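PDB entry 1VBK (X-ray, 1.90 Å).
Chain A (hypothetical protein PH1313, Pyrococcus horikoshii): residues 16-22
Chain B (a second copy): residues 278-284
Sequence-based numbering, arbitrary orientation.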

# COMPACT_ATOMS: atom_id res chain seq x y z
N ARG A 16 10.31 -9.54 -0.07
CA ARG A 16 10.44 -8.35 0.75
C ARG A 16 10.14 -8.68 2.22
O ARG A 16 10.50 -7.92 3.11
CB ARG A 16 9.49 -7.25 0.26
CG ARG A 16 8.02 -7.51 0.56
CD ARG A 16 7.17 -6.32 0.14
NE ARG A 16 5.80 -6.42 0.62
CZ ARG A 16 4.87 -5.49 0.42
NH1 ARG A 16 5.16 -4.39 -0.25
NH2 ARG A 16 3.65 -5.67 0.90
N GLN A 17 9.49 -9.82 2.45
CA GLN A 17 9.14 -10.23 3.81
C GLN A 17 10.22 -11.06 4.48
O GLN A 17 11.05 -11.68 3.82
CB GLN A 17 7.84 -11.04 3.80
CG GLN A 17 6.57 -10.22 3.65
CD GLN A 17 6.33 -9.29 4.84
OE1 GLN A 17 7.05 -9.35 5.83
NE2 GLN A 17 5.32 -8.44 4.73
N THR A 18 10.22 -11.07 5.81
CA THR A 18 11.18 -11.87 6.56
C THR A 18 10.66 -13.30 6.43
O THR A 18 9.51 -13.51 6.07
CB THR A 18 11.21 -11.50 8.05
OG1 THR A 18 9.93 -11.75 8.64
CG2 THR A 18 11.56 -10.03 8.22
N ARG A 19 11.51 -14.28 6.72
CA ARG A 19 11.10 -15.68 6.64
C ARG A 19 9.85 -15.94 7.49
O ARG A 19 8.92 -16.61 7.04
CB ARG A 19 12.23 -16.60 7.10
CG ARG A 19 11.77 -18.02 7.43
CD ARG A 19 12.91 -18.90 7.93
NE ARG A 19 13.78 -19.35 6.84
CZ ARG A 19 13.40 -20.19 5.88
NH1 ARG A 19 12.16 -20.67 5.86
NH2 ARG A 19 14.26 -20.55 4.94
N SER A 20 9.84 -15.40 8.71
CA SER A 20 8.71 -15.60 9.61
C SER A 20 7.37 -15.13 9.06
O SER A 20 6.37 -15.84 9.19
CB SER A 20 8.98 -14.92 10.96
OG SER A 20 10.07 -15.53 11.61
N TRP A 21 7.34 -13.94 8.46
CA TRP A 21 6.08 -13.45 7.91
C TRP A 21 5.72 -14.21 6.64
O TRP A 21 4.55 -14.46 6.36
CB TRP A 21 6.16 -11.94 7.63
CG TRP A 21 5.97 -11.16 8.89
CD1 TRP A 21 6.90 -10.41 9.55
CD2 TRP A 21 4.78 -11.11 9.68
NE1 TRP A 21 6.37 -9.92 10.72
CE2 TRP A 21 5.06 -10.33 10.82
CE3 TRP A 21 3.50 -11.67 9.54
CZ2 TRP A 21 4.12 -10.09 11.82
CZ3 TRP A 21 2.55 -11.42 10.53
CH2 TRP A 21 2.87 -10.64 11.66
N PHE A 22 6.74 -14.59 5.88
CA PHE A 22 6.54 -15.36 4.66
C PHE A 22 5.78 -16.64 5.03
O PHE A 22 4.78 -16.99 4.40
CB PHE A 22 7.90 -15.70 4.03
CG PHE A 22 7.81 -16.56 2.79
CD1 PHE A 22 7.47 -17.91 2.87
CD2 PHE A 22 8.09 -16.02 1.54
CE1 PHE A 22 7.40 -18.71 1.73
CE2 PHE A 22 8.03 -16.82 0.39
CZ PHE A 22 7.68 -18.16 0.49
N ASP B 278 9.21 -4.89 18.28
CA ASP B 278 8.27 -4.24 17.37
C ASP B 278 8.49 -4.76 15.96
O ASP B 278 7.54 -5.06 15.24
CB ASP B 278 8.45 -2.72 17.37
CG ASP B 278 7.75 -2.03 18.54
OD1 ASP B 278 6.77 -2.59 19.07
OD2 ASP B 278 8.18 -0.92 18.92
N PHE B 279 9.76 -4.86 15.56
CA PHE B 279 10.10 -5.33 14.22
C PHE B 279 9.48 -6.68 13.91
O PHE B 279 8.97 -6.90 12.81
CB PHE B 279 11.62 -5.45 14.07
CG PHE B 279 12.06 -6.02 12.75
CD1 PHE B 279 11.95 -5.28 11.58
CD2 PHE B 279 12.55 -7.32 12.68
CE1 PHE B 279 12.32 -5.82 10.35
CE2 PHE B 279 12.93 -7.87 11.45
CZ PHE B 279 12.81 -7.12 10.28
N LYS B 280 9.52 -7.59 14.87
CA LYS B 280 8.97 -8.93 14.67
C LYS B 280 7.46 -9.04 14.77
O LYS B 280 6.84 -9.83 14.05
CB LYS B 280 9.63 -9.91 15.65
CG LYS B 280 11.13 -10.08 15.43
CD LYS B 280 11.78 -10.92 16.52
CE LYS B 280 13.27 -11.06 16.27
NZ LYS B 280 14.00 -11.65 17.43
N MET B 281 6.84 -8.26 15.66
CA MET B 281 5.40 -8.36 15.82
C MET B 281 4.56 -7.73 14.71
O MET B 281 3.40 -8.08 14.53
CB MET B 281 4.98 -7.83 17.19
CG MET B 281 5.17 -6.36 17.41
SD MET B 281 4.83 -5.93 19.13
CE MET B 281 3.03 -5.95 19.16
N PHE B 282 5.14 -6.80 13.95
CA PHE B 282 4.42 -6.15 12.87
C PHE B 282 4.90 -6.61 11.49
O PHE B 282 6.11 -6.75 11.27
CB PHE B 282 4.56 -4.63 12.97
CG PHE B 282 3.84 -4.03 14.14
CD1 PHE B 282 2.46 -3.85 14.10
CD2 PHE B 282 4.53 -3.62 15.27
CE1 PHE B 282 1.79 -3.27 15.16
CE2 PHE B 282 3.87 -3.04 16.34
CZ PHE B 282 2.49 -2.86 16.28
N PRO B 283 3.97 -6.83 10.55
CA PRO B 283 4.27 -7.28 9.19
C PRO B 283 4.73 -6.16 8.25
O PRO B 283 4.96 -6.39 7.07
CB PRO B 283 2.96 -7.89 8.74
CG PRO B 283 1.96 -6.97 9.36
CD PRO B 283 2.51 -6.80 10.78
N VAL B 284 4.83 -4.95 8.79
CA VAL B 284 5.27 -3.78 8.02
C VAL B 284 6.21 -2.98 8.92
O VAL B 284 6.22 -3.18 10.14
CB VAL B 284 4.07 -2.88 7.59
CG1 VAL B 284 3.12 -3.68 6.70
CG2 VAL B 284 3.34 -2.36 8.82
O HOH W 1 9.12 -8.51 10.95

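The chain B stretch meets chain A where a helix runs out, and the contact is built largely around one side chain, Trp A21, which has the largest area covered by the other stretch. Asp B278 stays out of reach, but its carbonyl O takes the backbone hydrogen bond from Phe B282 N (3.2 Å).

Phe B279 contributes in two ways. Its CB points sideways, yet the t rotamer carries the ring closer, so that CZ lies 3.8 Å from Thr A18 CG2, an apolar touch. Its carbonyl O receives a hydrogen bond from water 1 at 2.5 Å, and the same water accepts a weak one from Trp A21 NE1 at 3.1 Å. The indole nitrogen thus reaches a helix-end carbonyl through a solvent bridge, its direct separation from Phe B279 O being 4.5 Å.

Lys B280 and Met B281 both turn their CB atoms away, so what they offer Trp A21 is backbone. Lys B280 O lies 3.4 Å from Trp A21 NE1, and Met B281 O sits at the ring edge, near its plane, 3.5 Å from Trp A21 CZ2. Phe B282, the first residue to leave helical geometry, is buried, and its CB also points away; its O comes within 3.2 Å of Trp A21 NE1. Besides its weak bond to the water, the indole nitrogen has the carbonyls of Lys B280 and Phe B282 close by, and whether either takes a hydrogen bond is left open.

Pro B283 supplies the apolar counterpart. Its CB stands 3.7 Å from the centroid of the Trp A21 six-membered ring, only 4° off the normal, a CH-pi contact placed almost exactly over the face. Proline CD adds a 3.8 Å approach to Trp A21 CZ2. Gln A17 NE2 donates to Pro B283 O at 3.1 Å with a nearly straight angle of 172°. The glutamine CB points sideways, and chi1 and chi2, both m, bring the amide to its acceptor. Val B284 turns its CB away and adds almost nothing.

Thr A18 caps the helix, its OG1 accepting a weak bond from Trp A21 N at 3.4 Å, while its O accepts from Phe A22 N at 3.0 Å. The rule to read here is economical: a tryptophan on the first turn of a capped helix packs its face on a proline and sets its NE1 among carbonyls at the end of a partner helix, reaching one of them through a water.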